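Local coordinates for HAT1-interacting factor 1 (PDB 4NQ0), which chaperones histones H3 and H4 as part of the nuclear HAT-B acetyltransferase complex, also binds H2A-H2B, and takes part in chromatin assembly and telomere silencing, at residues I66-V71 / E204-L209; E40-C45 / I196-D201; I245-E250 / V286-R291; V238-G243 / G264-L269; M215-P220 / R232-D237. All blocks are in the same frame, centred on the assembly; numbering follows the deposited sequence.

Contact 1 of 5, residues I66-V71 / E204-L209; sequences IFAQAV and ENALDL
Ala68 and Ala206 mark the place where helix 61-77 and helix 202-218 press together, their CA atoms only 4.1 Å apart. The two helices run antiparallel here, at 167°, with 8.2 Å between their axes. With a methyl as the whole side chain at both positions, each helix can rest directly on the backbone of the other: Ala68 CB lies 3.4 Å from Ala206 O, and Ala206 CB lies 3.5 Å from Ala68 O. Beside this pair Leu209 continues the tight part. Its CD1 sits over one face of the Phe67 ring in a CH-pi contact, 3.8 Å from the ring centroid, while CD2 touches Phe67 CD2 at 3.7 Å. With CG anti to the backbone N (chi1 -162°), the Phe67 ring meets the branched end of Leu209 obliquely; Cys45 and Gln46 of helix 38-51 also pack against this ring. The fit is looser between Val71 and Asn205, and Asn205 ND2 turns instead to Glu199 O. Farther round helix 202-218, Glu204 is exposed, and the partly exposed Asp208 gives OD2 to Tyr197 OH. Helix 202-218 lies in predicted TPR 1, and the long acidic segment between it and helix 61-77 is consistent with the insert that interrupts the TPR array in the NASP family. Close antiparallel helix packing at small residues is characteristic of TPR arrays.

Contact 2 of 5, residues E40-C45 / I196-D201; sequences EAAKRC and IYFEND
This is a partly buried, apolar contact in which Phe198, in the 3-10 turn ahead of helix 202-218, leans on Ala42 and Lys43 of helix 38-51. The outer end of the ring does the touching. Phe198 CE1 lies 3.6 Å from Ala42 CB, and CZ comes within 3.6 Å of Lys43 N, which sits at the ring edge and in its plane. Phe198 CZ also meets Lys43 CG at 3.9 Å, the two side chains crossing at about a right angle. Placing CG beside the backbone N (chi1 -67°) points the ring at the helix, where Leu39 and Gln46 pack against it as well. Beneath it, Ala42 is backed by Phe67 and Ala70 of helix 61-77. The neighbouring Tyr197 serves a different partner, its OH bonding to Gln212 NE2, and Asp201 N-caps helix 202-218 through Glu204 N. Phe198 falls within the region 80-199 that is important for histone interaction. The lysine chain bends in its outer half and carries NZ away from the ring, so this is no cation-pi pair. No hydrogen bond or salt bridge joins the two segments, so the contact probably rests on shape and van der Waals attraction.

Contact 3 of 5, residues I245-E250 / V286-R291; sequences IEREAE and VCDALR
Arg247, in the last turn of helix 229-248, faces Asp288 and Ala289 of helix 273-290, with the CA atoms of Arg247 and Ala289 6.8 Å apart. The link is a surface salt-bridge network within the TPR array, running from within predicted TPR 2 to the residue just before TPR 3. Arg247 NH2 lies 3.4 Å from Asp288 OD2, the guanidinium and carboxylate planes turned 76° apart, so the pair is a salt bridge without the side-by-side approach of a two-pronged one. A bend at chi3 (56°) turns the guanidinium out of an otherwise extended arginine chain, which also packs on Phe252 and Tyr259 of helix 252-266. The other carboxylate oxygen, Asp288 OD1, looks to Arg291 NH1 at 3.8 Å, a long pairing. Asp288 thus stands between two arginines whose charges it probably balances in part, and Arg291 has a second acidic partner in Asp336. Segment 286-291 belongs to the region that interacts with H2A-H2B. Just past Arg247 the helix closes in a Schellman motif, with Glu250 at positive phi as its C-prime residue; Met251 N bonds to Glu246 O, and Glu250 N reaches Arg247 O at 2.9 Å.

Contact 4 of 5, residues V238-G243 / G264-L269; sequences VYILMG and GYYKTL
Tyr239 brings the CE2 side of its ring against Tyr265, the two CE2 atoms 3.5 Å apart. The rings are inclined at 35° with centroids 5.7 Å apart, an oblique pairing, and Tyr265 CE2 lies near the plane of the Tyr239 ring, at its edge. Both hydroxyls converge on Asp180 OD2, which ties the ends of the two tyrosines together. Replacing Tyr239 by an alanine is likely to leave a gap beside the Tyr265 ring and cost Asp180 one of its tyrosine partners. Alongside, Ile240 CG1 packs at the edge of the Tyr266 ring, 3.5 Å from OH and 4.1 Å from CE2; that hydroxyl is hydrogen-bonded to Asp237 OD1. Past the tyrosines the chain turns, and Thr268 OG1 donates to Tyr265 O at 2.7 Å, in the carbonyl plane, while Thr268 N bonds to the same oxygen. Although Tyr265 and Tyr266 lie just past predicted TPR 2, helices 229-248 and 252-266, antiparallel and joined by a short turn, form the helical hairpin typical of a TPR.

Contact 5 of 5, residues M215-P220 / R232-D237; sequences MLLGRP and RLRIGD
Apolar contacts come first: Leu217 CB meets Ile235 CG1 at 3.7 Å, and Ile235 CD1 extends to Gly218 CA at 4.0 Å, where the isoleucine end lies against the glycine backbone. Leu217 CD1 adds a contact with Arg234 CB at 3.9 Å. The second kind of interaction is a methyl over a flat charged group. Leu217 CD2 sits above the centre of the Arg234 guanidinium, 3.7 Å from CZ. Bends at chi2 (-143°) and chi3 (-91°) fold the arginine back over the leucine, and a hydrogen bond from NE to Asn230 OD1 anchors it. An alanine at Leu217 lacks both methyls, which would probably leave the face of the Arg234 guanidinium without its apolar cover. Helices 202-218 and 229-248, which belong to predicted TPR 1 and TPR 2, meet here through van der Waals contacts, with no hydrogen bond between the two segments; face-on packing of the guanidinium leaves its N-H groups pointing along its plane, suited to polar partners at the edge.

Overall arrangement
Contacts 1 and 4 are buried, contacts 2 and 5 partly so, and contact 3 lies at the surface; the chemistry follows, from close alanine and aromatic packing inside, through a ring edge and a methyl-guanidinium pair, to charges outside. Helix 229-248 takes part in contacts 3, 4 and 5, which engage successively different parts of its length, while helix 202-218 serves contacts 1 and 5. Contacts 1 and 2 adjoin, Ala70 CB meeting Ala42 CB at 3.5 Å, and contacts 4 and 5 are linked by a hydrogen bond between Arg232 NE and Thr268 OG1. Contacts 3 and 5 lie on opposite sides of the chain centre, their own centres about 22 Å apart.

Contact 1 of 5, residues I66-V71 / E204-L209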
# COMPACT_ATOMS: atom_id res chain seq x y z
N ILE A 66 -5.25 -9.88 2.45
CA ILE A 66 -6.70 -10.07 2.39
C ILE A 66 -7.35 -9.73 3.73
O ILE A 66 -8.36 -9.01 3.76
CB ILE A 66 -7.06 -11.52 1.97
CG1 ILE A 66 -6.58 -11.78 0.53
CG2 ILE A 66 -8.56 -11.75 2.05
CD1 ILE A 66 -6.48 -13.22 0.18
N PHE A 67 -6.77 -10.21 4.83
CA PHE A 67 -7.27 -9.93 6.18
C PHE A 67 -7.34 -8.41 6.38
O PHE A 67 -8.34 -7.87 6.85
CB PHE A 67 -6.35 -10.59 7.21
CG PHE A 67 -6.93 -10.76 8.62
CD1 PHE A 67 -8.10 -10.13 9.04
CD2 PHE A 67 -6.23 -11.53 9.54
CE1 PHE A 67 -8.56 -10.29 10.35
CE2 PHE A 67 -6.69 -11.70 10.84
CZ PHE A 67 -7.85 -11.09 11.24
N ALA A 68 -6.27 -7.71 6.01
CA ALA A 68 -6.19 -6.26 6.18
C ALA A 68 -7.26 -5.54 5.36
O ALA A 68 -7.97 -4.68 5.88
CB ALA A 68 -4.82 -5.75 5.82
N GLN A 69 -7.39 -5.89 4.09
CA GLN A 69 -8.44 -5.33 3.25
C GLN A 69 -9.81 -5.57 3.86
O GLN A 69 -10.61 -4.65 3.97
CB GLN A 69 -8.42 -5.93 1.86
CG GLN A 69 -7.20 -5.57 1.04
CD GLN A 69 -7.56 -5.14 -0.37
OE1 GLN A 69 -7.08 -5.71 -1.35
NE2 GLN A 69 -8.42 -4.12 -0.48
N ALA A 70 -10.06 -6.81 4.29
CA ALA A 70 -11.36 -7.19 4.82
C ALA A 70 -11.74 -6.30 5.99
O ALA A 70 -12.83 -5.74 6.03
CB ALA A 70 -11.36 -8.65 5.25
N VAL A 71 -10.81 -6.16 6.94
CA VAL A 71 -11.07 -5.43 8.16
C VAL A 71 -11.16 -3.92 7.89
O VAL A 71 -11.97 -3.23 8.49
CB VAL A 71 -10.00 -5.75 9.23
CG1 VAL A 71 -10.19 -4.89 10.45
CG2 VAL A 71 -10.07 -7.23 9.61
N GLU A 204 -6.02 0.63 12.64
CA GLU A 204 -4.75 0.28 13.24
C GLU A 204 -4.45 -1.19 12.97
O GLU A 204 -3.34 -1.55 12.59
CB GLU A 204 -4.79 0.55 14.75
CG GLU A 204 -3.48 0.25 15.48
CD GLU A 204 -3.60 0.33 17.00
OE1 GLU A 204 -4.73 0.36 17.53
OE2 GLU A 204 -2.55 0.37 17.67
N ASN A 205 -5.47 -2.03 13.17
CA ASN A 205 -5.34 -3.48 12.96
C ASN A 205 -4.93 -3.83 11.53
O ASN A 205 -4.01 -4.61 11.32
CB ASN A 205 -6.66 -4.18 13.32
CG ASN A 205 -7.01 -4.05 14.80
OD1 ASN A 205 -6.20 -3.59 15.61
ND2 ASN A 205 -8.22 -4.44 15.16
N ALA A 206 -5.62 -3.24 10.56
CA ALA A 206 -5.32 -3.49 9.14
C ALA A 206 -3.86 -3.12 8.81
O ALA A 206 -3.15 -3.87 8.13
CB ALA A 206 -6.27 -2.71 8.27
N LEU A 207 -3.43 -1.96 9.32
CA LEU A 207 -2.05 -1.49 9.13
C LEU A 207 -1.01 -2.45 9.72
O LEU A 207 0.02 -2.68 9.11
CB LEU A 207 -1.87 -0.10 9.75
CG LEU A 207 -2.47 1.05 8.95
CD1 LEU A 207 -2.28 2.37 9.70
CD2 LEU A 207 -1.84 1.09 7.55
N ASP A 208 -1.30 -2.99 10.90
CA ASP A 208 -0.39 -3.95 11.55
C ASP A 208 -0.31 -5.24 10.74
O ASP A 208 0.76 -5.84 10.60
CB ASP A 208 -0.84 -4.25 12.97
CG ASP A 208 0.19 -5.03 13.75
OD1 ASP A 208 1.32 -4.53 13.91
OD2 ASP A 208 -0.13 -6.16 14.20
N LEU A 209 -1.45 -5.67 10.20
CA LEU A 209 -1.49 -6.85 9.33
C LEU A 209 -0.68 -6.62 8.06
O LEU A 209 -0.00 -7.53 7.59
CB LEU A 209 -2.93 -7.23 8.98
CG LEU A 209 -3.68 -7.94 10.12
CD1 LEU A 209 -5.17 -7.79 9.96
CD2 LEU A 209 -3.27 -9.42 10.17

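Contact 2 of 5, residues E40-C45 / I196-D201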
# COMPACT_ATOMS: atom_id res chain seq x y z
N GLU A 40 -16.52 -12.27 6.56
CA GLU A 40 -16.33 -13.66 6.22
C GLU A 40 -14.93 -13.96 5.67
O GLU A 40 -14.33 -14.97 6.01
CB GLU A 40 -17.41 -14.11 5.23
CG GLU A 40 -18.84 -14.10 5.80
CD GLU A 40 -19.61 -12.78 5.57
OE1 GLU A 40 -18.99 -11.73 5.23
OE2 GLU A 40 -20.85 -12.80 5.75
N ALA A 41 -14.41 -13.07 4.83
CA ALA A 41 -13.04 -13.18 4.31
C ALA A 41 -12.02 -13.00 5.43
O ALA A 41 -11.03 -13.73 5.52
CB ALA A 41 -12.80 -12.17 3.19
N ALA A 42 -12.27 -12.03 6.31
CA ALA A 42 -11.41 -11.78 7.47
C ALA A 42 -11.37 -12.98 8.43
O ALA A 42 -10.28 -13.44 8.83
CB ALA A 42 -11.85 -10.53 8.20
N LYS A 43 -12.55 -13.49 8.80
CA LYS A 43 -12.63 -14.65 9.68
C LYS A 43 -11.88 -15.82 9.07
O LYS A 43 -11.20 -16.55 9.77
CB LYS A 43 -14.08 -15.07 9.95
CG LYS A 43 -14.79 -14.18 10.97
CD LYS A 43 -15.97 -14.89 11.66
CE LYS A 43 -17.31 -14.68 10.95
NZ LYS A 43 -18.44 -14.41 11.92
N ARG A 44 -12.03 -15.99 7.77
CA ARG A 44 -11.38 -17.08 7.07
C ARG A 44 -9.86 -16.99 7.22
O ARG A 44 -9.18 -18.01 7.44
CB ARG A 44 -11.74 -17.01 5.59
CG ARG A 44 -11.51 -18.29 4.86
CD ARG A 44 -12.77 -19.11 4.89
NE ARG A 44 -12.48 -20.49 4.53
CZ ARG A 44 -13.39 -21.45 4.46
NH1 ARG A 44 -14.67 -21.18 4.72
NH2 ARG A 44 -13.02 -22.67 4.14
N CYS A 45 -9.32 -15.78 7.08
CA CYS A 45 -7.88 -15.53 7.22
C CYS A 45 -7.47 -15.73 8.67
O CYS A 45 -6.49 -16.41 8.94
CB CYS A 45 -7.52 -14.10 6.79
SG CYS A 45 -7.70 -13.78 5.02
N ILE A 196 -7.50 -10.74 17.75
CA ILE A 196 -7.23 -9.38 18.22
C ILE A 196 -7.53 -8.32 17.16
O ILE A 196 -7.88 -7.19 17.49
CB ILE A 196 -5.74 -9.23 18.70
CG1 ILE A 196 -5.55 -7.93 19.49
CG2 ILE A 196 -4.78 -9.27 17.52
N TYR A 197 -7.43 -8.69 15.88
CA TYR A 197 -7.63 -7.74 14.77
C TYR A 197 -9.10 -7.44 14.45
O TYR A 197 -9.39 -6.62 13.58
CB TYR A 197 -6.88 -8.22 13.53
CG TYR A 197 -5.38 -8.32 13.75
CD1 TYR A 197 -4.64 -7.19 14.07
CD2 TYR A 197 -4.71 -9.52 13.64
CE1 TYR A 197 -3.27 -7.26 14.30
CE2 TYR A 197 -3.34 -9.61 13.86
CZ TYR A 197 -2.63 -8.48 14.18
OH TYR A 197 -1.28 -8.54 14.39
N PHE A 198 -10.02 -8.09 15.16
CA PHE A 198 -11.44 -7.69 15.13
C PHE A 198 -11.78 -6.71 16.25
O PHE A 198 -12.89 -6.17 16.29
CB PHE A 198 -12.34 -8.92 15.20
CG PHE A 198 -12.25 -9.81 13.99
CD1 PHE A 198 -12.79 -9.42 12.78
CD2 PHE A 198 -11.61 -11.04 14.05
CE1 PHE A 198 -12.71 -10.24 11.66
CE2 PHE A 198 -11.51 -11.86 12.93
CZ PHE A 198 -12.06 -11.47 11.75
N GLU A 199 -10.82 -6.45 17.14
CA GLU A 199 -11.06 -5.66 18.35
C GLU A 199 -10.50 -4.25 18.19
O GLU A 199 -9.58 -4.03 17.40
CB GLU A 199 -10.38 -6.28 19.57
CG GLU A 199 -10.26 -7.81 19.59
CD GLU A 199 -11.41 -8.51 20.28
OE1 GLU A 199 -11.14 -9.55 20.92
OE2 GLU A 199 -12.56 -8.02 20.19
N ASN A 200 -11.05 -3.32 18.97
CA ASN A 200 -10.52 -1.96 19.06
C ASN A 200 -10.46 -1.25 17.69
O ASN A 200 -11.45 -1.23 16.96
CB ASN A 200 -9.16 -1.97 19.75
CG ASN A 200 -9.15 -2.81 21.00
OD1 ASN A 200 -9.85 -2.51 21.97
ND2 ASN A 200 -8.35 -3.87 20.98
N ASP A 201 -9.30 -0.70 17.35
CA ASP A 201 -9.18 0.16 16.17
C ASP A 201 -8.85 -0.68 14.95
O ASP A 201 -7.74 -1.17 14.81
CB ASP A 201 -8.10 1.22 16.43
CG ASP A 201 -8.00 2.23 15.32
OD1 ASP A 201 -7.92 1.82 14.14
OD2 ASP A 201 -7.98 3.44 15.62

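Contact 3 of 5, residues I245-E250 / V286-R291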
# COMPACT_ATOMS: atom_id res chain seq x y z
N ILE A 245 -5.52 3.33 3.57
CA ILE A 245 -6.08 3.20 4.93
C ILE A 245 -5.74 4.42 5.79
O ILE A 245 -6.61 4.98 6.46
CB ILE A 245 -5.56 1.93 5.62
CG1 ILE A 245 -6.10 0.68 4.93
CG2 ILE A 245 -5.97 1.92 7.11
CD1 ILE A 245 -5.42 -0.60 5.37
N GLU A 246 -4.48 4.83 5.76
CA GLU A 246 -4.04 5.98 6.55
C GLU A 246 -4.76 7.25 6.10
O GLU A 246 -5.16 8.05 6.93
CB GLU A 246 -2.52 6.15 6.47
CG GLU A 246 -1.77 5.03 7.17
CD GLU A 246 -0.30 4.98 6.83
OE1 GLU A 246 0.09 5.27 5.67
OE2 GLU A 246 0.49 4.65 7.74
N ARG A 247 -4.94 7.42 4.80
CA ARG A 247 -5.73 8.52 4.26
C ARG A 247 -7.17 8.49 4.80
O ARG A 247 -7.68 9.50 5.30
CB ARG A 247 -5.76 8.47 2.72
CG ARG A 247 -6.39 9.69 2.06
CD ARG A 247 -6.35 9.63 0.54
NE ARG A 247 -6.99 8.42 0.01
CZ ARG A 247 -7.26 8.21 -1.28
NH1 ARG A 247 -7.84 7.06 -1.64
NH2 ARG A 247 -6.99 9.13 -2.20
N GLU A 248 -7.79 7.32 4.73
CA GLU A 248 -9.13 7.15 5.29
C GLU A 248 -9.16 7.47 6.78
O GLU A 248 -10.13 8.04 7.28
CB GLU A 248 -9.63 5.72 5.06
CG GLU A 248 -11.11 5.51 5.39
CD GLU A 248 -12.03 6.33 4.51
OE1 GLU A 248 -11.74 6.47 3.30
OE2 GLU A 248 -13.05 6.85 5.03
N ALA A 249 -8.09 7.12 7.50
CA ALA A 249 -8.01 7.38 8.94
C ALA A 249 -7.52 8.80 9.26
O ALA A 249 -7.24 9.10 10.42
CB ALA A 249 -7.10 6.35 9.62
N GLU A 250 -7.40 9.64 8.23
CA GLU A 250 -6.97 11.04 8.34
C GLU A 250 -5.51 11.24 8.78
O GLU A 250 -5.14 12.33 9.21
CB GLU A 250 -7.92 11.83 9.25
CG GLU A 250 -9.27 12.10 8.61
CD GLU A 250 -10.16 12.93 9.51
OE1 GLU A 250 -10.43 12.50 10.65
OE2 GLU A 250 -10.59 14.02 9.07
N VAL A 286 -0.40 10.62 -4.09
CA VAL A 286 0.45 11.57 -3.37
C VAL A 286 -0.17 12.97 -3.36
O VAL A 286 -0.31 13.58 -2.30
CB VAL A 286 1.86 11.63 -3.98
CG1 VAL A 286 2.62 12.89 -3.53
CG2 VAL A 286 2.65 10.35 -3.64
N CYS A 287 -0.55 13.46 -4.54
CA CYS A 287 -1.16 14.79 -4.68
C CYS A 287 -2.50 14.91 -3.97
O CYS A 287 -2.79 15.94 -3.36
CB CYS A 287 -1.32 15.15 -6.16
SG CYS A 287 0.27 15.28 -6.99
N ASP A 288 -3.31 13.86 -4.06
CA ASP A 288 -4.62 13.87 -3.44
C ASP A 288 -4.52 13.93 -1.91
O ASP A 288 -5.30 14.62 -1.28
CB ASP A 288 -5.45 12.66 -3.87
CG ASP A 288 -6.94 12.94 -3.81
OD1 ASP A 288 -7.42 13.75 -4.63
OD2 ASP A 288 -7.63 12.35 -2.95
N ALA A 289 -3.56 13.21 -1.34
CA ALA A 289 -3.32 13.28 0.10
C ALA A 289 -2.68 14.62 0.47
O ALA A 289 -3.05 15.23 1.46
CB ALA A 289 -2.45 12.13 0.54
N LEU A 290 -1.74 15.07 -0.36
CA LEU A 290 -1.02 16.32 -0.16
C LEU A 290 -1.92 17.54 -0.02
O LEU A 290 -1.58 18.48 0.70
CB LEU A 290 -0.03 16.54 -1.31
CG LEU A 290 1.14 17.50 -1.18
CD1 LEU A 290 1.88 17.36 0.14
CD2 LEU A 290 2.10 17.26 -2.36
N ARG A 291 -3.07 17.54 -0.68
CA ARG A 291 -3.98 18.70 -0.55
C ARG A 291 -4.51 18.87 0.88
O ARG A 291 -4.82 19.98 1.29
CB ARG A 291 -5.11 18.66 -1.57
CG ARG A 291 -6.08 17.53 -1.41
CD ARG A 291 -6.76 17.19 -2.74
NE ARG A 291 -7.90 18.07 -2.98
CZ ARG A 291 -9.18 17.68 -3.05
NH1 ARG A 291 -9.52 16.40 -2.95
NH2 ARG A 291 -10.12 18.60 -3.26

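Contact 4 of 5, residues V238-G243 / G264-L269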
# COMPACT_ATOMS: atom_id res chain seq x y z
N VAL A 238 1.34 -3.09 -1.39
CA VAL A 238 1.06 -3.03 0.04
C VAL A 238 1.16 -1.60 0.55
O VAL A 238 0.33 -1.16 1.37
CB VAL A 238 1.98 -3.95 0.85
CG1 VAL A 238 1.84 -3.68 2.36
CG2 VAL A 238 1.67 -5.41 0.51
N TYR A 239 2.16 -0.86 0.07
CA TYR A 239 2.35 0.52 0.51
C TYR A 239 1.19 1.40 0.06
O TYR A 239 0.74 2.26 0.82
CB TYR A 239 3.70 1.10 0.05
CG TYR A 239 4.87 0.74 0.94
CD1 TYR A 239 4.83 0.99 2.31
CD2 TYR A 239 6.03 0.17 0.42
CE1 TYR A 239 5.90 0.67 3.13
CE2 TYR A 239 7.10 -0.16 1.23
CZ TYR A 239 7.03 0.09 2.58
OH TYR A 239 8.09 -0.23 3.36
N ILE A 240 0.68 1.18 -1.15
CA ILE A 240 -0.52 1.89 -1.61
C ILE A 240 -1.70 1.61 -0.69
O ILE A 240 -2.42 2.53 -0.29
CB ILE A 240 -0.92 1.52 -3.08
CG1 ILE A 240 0.14 1.98 -4.09
CG2 ILE A 240 -2.27 2.15 -3.43
CD1 ILE A 240 0.38 3.49 -4.17
N LEU A 241 -1.91 0.35 -0.33
CA LEU A 241 -3.01 -0.02 0.57
C LEU A 241 -2.82 0.64 1.94
O LEU A 241 -3.76 1.17 2.50
CB LEU A 241 -3.10 -1.54 0.77
CG LEU A 241 -4.45 -2.23 0.59
CD1 LEU A 241 -4.30 -3.71 1.03
CD2 LEU A 241 -5.61 -1.56 1.34
N MET A 242 -1.61 0.57 2.49
CA MET A 242 -1.30 1.27 3.73
C MET A 242 -1.66 2.75 3.62
O MET A 242 -2.31 3.29 4.50
CB MET A 242 0.17 1.12 4.09
CG MET A 242 0.55 -0.23 4.62
SD MET A 242 2.28 -0.22 5.03
CE MET A 242 2.42 -1.75 5.92
N GLY A 243 -1.27 3.37 2.51
CA GLY A 243 -1.58 4.77 2.28
C GLY A 243 -3.07 5.03 2.25
O GLY A 243 -3.56 5.96 2.90
N GLY A 264 8.48 4.62 -5.22
CA GLY A 264 9.87 4.16 -5.30
C GLY A 264 10.02 2.69 -5.68
O GLY A 264 10.92 2.32 -6.43
N TYR A 265 9.14 1.83 -5.17
CA TYR A 265 9.19 0.41 -5.48
C TYR A 265 8.81 0.13 -6.93
O TYR A 265 9.45 -0.66 -7.60
CB TYR A 265 8.33 -0.41 -4.51
CG TYR A 265 9.09 -0.83 -3.27
CD1 TYR A 265 9.85 -1.99 -3.25
CD2 TYR A 265 9.07 -0.04 -2.12
CE1 TYR A 265 10.55 -2.37 -2.13
CE2 TYR A 265 9.79 -0.41 -1.00
CZ TYR A 265 10.53 -1.58 -1.02
OH TYR A 265 11.22 -1.96 0.09
N TYR A 266 7.76 0.80 -7.41
CA TYR A 266 7.34 0.61 -8.79
C TYR A 266 8.44 1.05 -9.76
O TYR A 266 8.57 0.51 -10.84
CB TYR A 266 6.06 1.39 -9.07
CG TYR A 266 4.83 0.92 -8.30
CD1 TYR A 266 4.58 -0.42 -8.10
CD2 TYR A 266 3.90 1.84 -7.83
CE1 TYR A 266 3.45 -0.85 -7.40
CE2 TYR A 266 2.77 1.41 -7.15
CZ TYR A 266 2.55 0.06 -6.94
OH TYR A 266 1.42 -0.38 -6.29
N LYS A 267 9.23 2.04 -9.36
CA LYS A 267 10.33 2.54 -10.19
C LYS A 267 11.54 1.61 -10.28
O LYS A 267 12.42 1.84 -11.11
CB LYS A 267 10.75 3.92 -9.73
CG LYS A 267 9.81 5.01 -10.22
CD LYS A 267 10.13 6.33 -9.54
CE LYS A 267 9.72 7.53 -10.38
NZ LYS A 267 9.85 8.80 -9.59
N THR A 268 11.60 0.57 -9.46
CA THR A 268 12.64 -0.45 -9.61
C THR A 268 12.22 -1.52 -10.61
O THR A 268 13.00 -2.42 -10.94
CB THR A 268 12.93 -1.17 -8.28
OG1 THR A 268 11.81 -1.97 -7.91
CG2 THR A 268 13.26 -0.15 -7.16
N LEU A 269 10.97 -1.44 -11.06
CA LEU A 269 10.39 -2.48 -11.91
C LEU A 269 10.78 -2.26 -13.36
O LEU A 269 10.86 -1.11 -13.82
CB LEU A 269 8.86 -2.48 -11.80
CG LEU A 269 8.13 -3.43 -10.84
CD1 LEU A 269 9.02 -4.02 -9.75
CD2 LEU A 269 6.93 -2.70 -10.23

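Contact 5 of 5, residues M215-P220 / R232-D237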
# COMPACT_ATOMS: atom_id res chain seq x y z
N MET A 215 6.82 -7.56 5.91
CA MET A 215 7.81 -8.42 6.55
C MET A 215 8.01 -9.70 5.73
O MET A 215 9.14 -10.08 5.43
CB MET A 215 7.35 -8.72 7.98
CG MET A 215 8.01 -9.85 8.73
SD MET A 215 7.02 -10.25 10.21
CE MET A 215 6.93 -8.66 11.03
N LEU A 216 6.91 -10.33 5.36
CA LEU A 216 6.95 -11.61 4.65
C LEU A 216 7.45 -11.45 3.20
O LEU A 216 8.33 -12.19 2.75
CB LEU A 216 5.57 -12.28 4.69
CG LEU A 216 5.15 -12.76 6.09
CD1 LEU A 216 3.66 -13.04 6.19
CD2 LEU A 216 5.97 -13.99 6.50
N LEU A 217 6.88 -10.49 2.48
CA LEU A 217 7.28 -10.19 1.11
C LEU A 217 8.74 -9.75 1.00
O LEU A 217 9.44 -10.12 0.07
CB LEU A 217 6.37 -9.11 0.51
CG LEU A 217 4.91 -9.50 0.25
CD1 LEU A 217 4.05 -8.26 0.03
CD2 LEU A 217 4.81 -10.43 -0.95
N GLY A 218 9.19 -8.95 1.98
CA GLY A 218 10.54 -8.40 1.99
C GLY A 218 11.63 -9.28 2.59
O GLY A 218 12.82 -8.96 2.49
N ARG A 219 11.24 -10.38 3.23
CA ARG A 219 12.18 -11.37 3.76
C ARG A 219 13.31 -11.64 2.75
O ARG A 219 13.03 -12.01 1.61
CB ARG A 219 11.45 -12.68 4.07
CG ARG A 219 12.28 -13.76 4.75
CD ARG A 219 11.53 -15.09 4.74
NE ARG A 219 12.39 -16.23 5.07
CZ ARG A 219 13.06 -16.98 4.18
NH1 ARG A 219 13.80 -18.00 4.60
NH2 ARG A 219 12.99 -16.72 2.87
N PRO A 220 14.57 -11.43 3.16
CA PRO A 220 15.67 -11.78 2.24
C PRO A 220 15.68 -13.28 1.95
O PRO A 220 15.51 -14.09 2.86
CB PRO A 220 16.94 -11.37 3.02
CG PRO A 220 16.47 -10.57 4.21
CD PRO A 220 15.07 -11.01 4.48
N ARG A 232 8.92 -6.96 -5.08
CA ARG A 232 8.96 -5.49 -5.14
C ARG A 232 7.66 -4.87 -5.65
O ARG A 232 7.22 -3.83 -5.15
CB ARG A 232 10.16 -5.04 -5.96
CG ARG A 232 11.45 -5.07 -5.15
CD ARG A 232 12.63 -5.54 -5.97
NE ARG A 232 12.67 -4.86 -7.25
CZ ARG A 232 13.06 -5.39 -8.41
NH1 ARG A 232 13.46 -6.65 -8.49
NH2 ARG A 232 13.03 -4.64 -9.50
N LEU A 233 7.03 -5.51 -6.64
CA LEU A 233 5.71 -5.09 -7.13
C LEU A 233 4.68 -5.18 -6.01
O LEU A 233 3.95 -4.23 -5.76
CB LEU A 233 5.26 -5.98 -8.30
CG LEU A 233 3.80 -5.83 -8.77
CD1 LEU A 233 3.54 -4.44 -9.31
CD2 LEU A 233 3.42 -6.89 -9.82
N ARG A 234 4.64 -6.33 -5.34
CA ARG A 234 3.67 -6.58 -4.29
C ARG A 234 3.89 -5.70 -3.08
O ARG A 234 2.94 -5.28 -2.43
CB ARG A 234 3.69 -8.06 -3.89
CG ARG A 234 3.14 -8.98 -4.98
CD ARG A 234 2.35 -10.14 -4.41
NE ARG A 234 3.19 -11.30 -4.18
CZ ARG A 234 2.86 -12.35 -3.43
NH1 ARG A 234 1.69 -12.41 -2.80
NH2 ARG A 234 3.72 -13.35 -3.31
N ILE A 235 5.15 -5.42 -2.78
CA ILE A 235 5.48 -4.48 -1.71
C ILE A 235 4.93 -3.10 -2.03
O ILE A 235 4.32 -2.46 -1.17
CB ILE A 235 7.01 -4.44 -1.43
CG1 ILE A 235 7.44 -5.73 -0.71
CG2 ILE A 235 7.38 -3.24 -0.57
CD1 ILE A 235 8.93 -5.94 -0.65
N GLY A 236 5.11 -2.64 -3.27
CA GLY A 236 4.53 -1.38 -3.72
C GLY A 236 3.03 -1.34 -3.50
O GLY A 236 2.50 -0.37 -2.95
N ASP A 237 2.36 -2.42 -3.92
CA ASP A 237 0.91 -2.59 -3.74
C ASP A 237 0.52 -2.50 -2.27
O ASP A 237 -0.50 -1.89 -1.92
CB ASP A 237 0.43 -3.94 -4.30
CG ASP A 237 0.36 -3.97 -5.82
OD1 ASP A 237 0.40 -2.90 -6.47
OD2 ASP A 237 0.26 -5.08 -6.37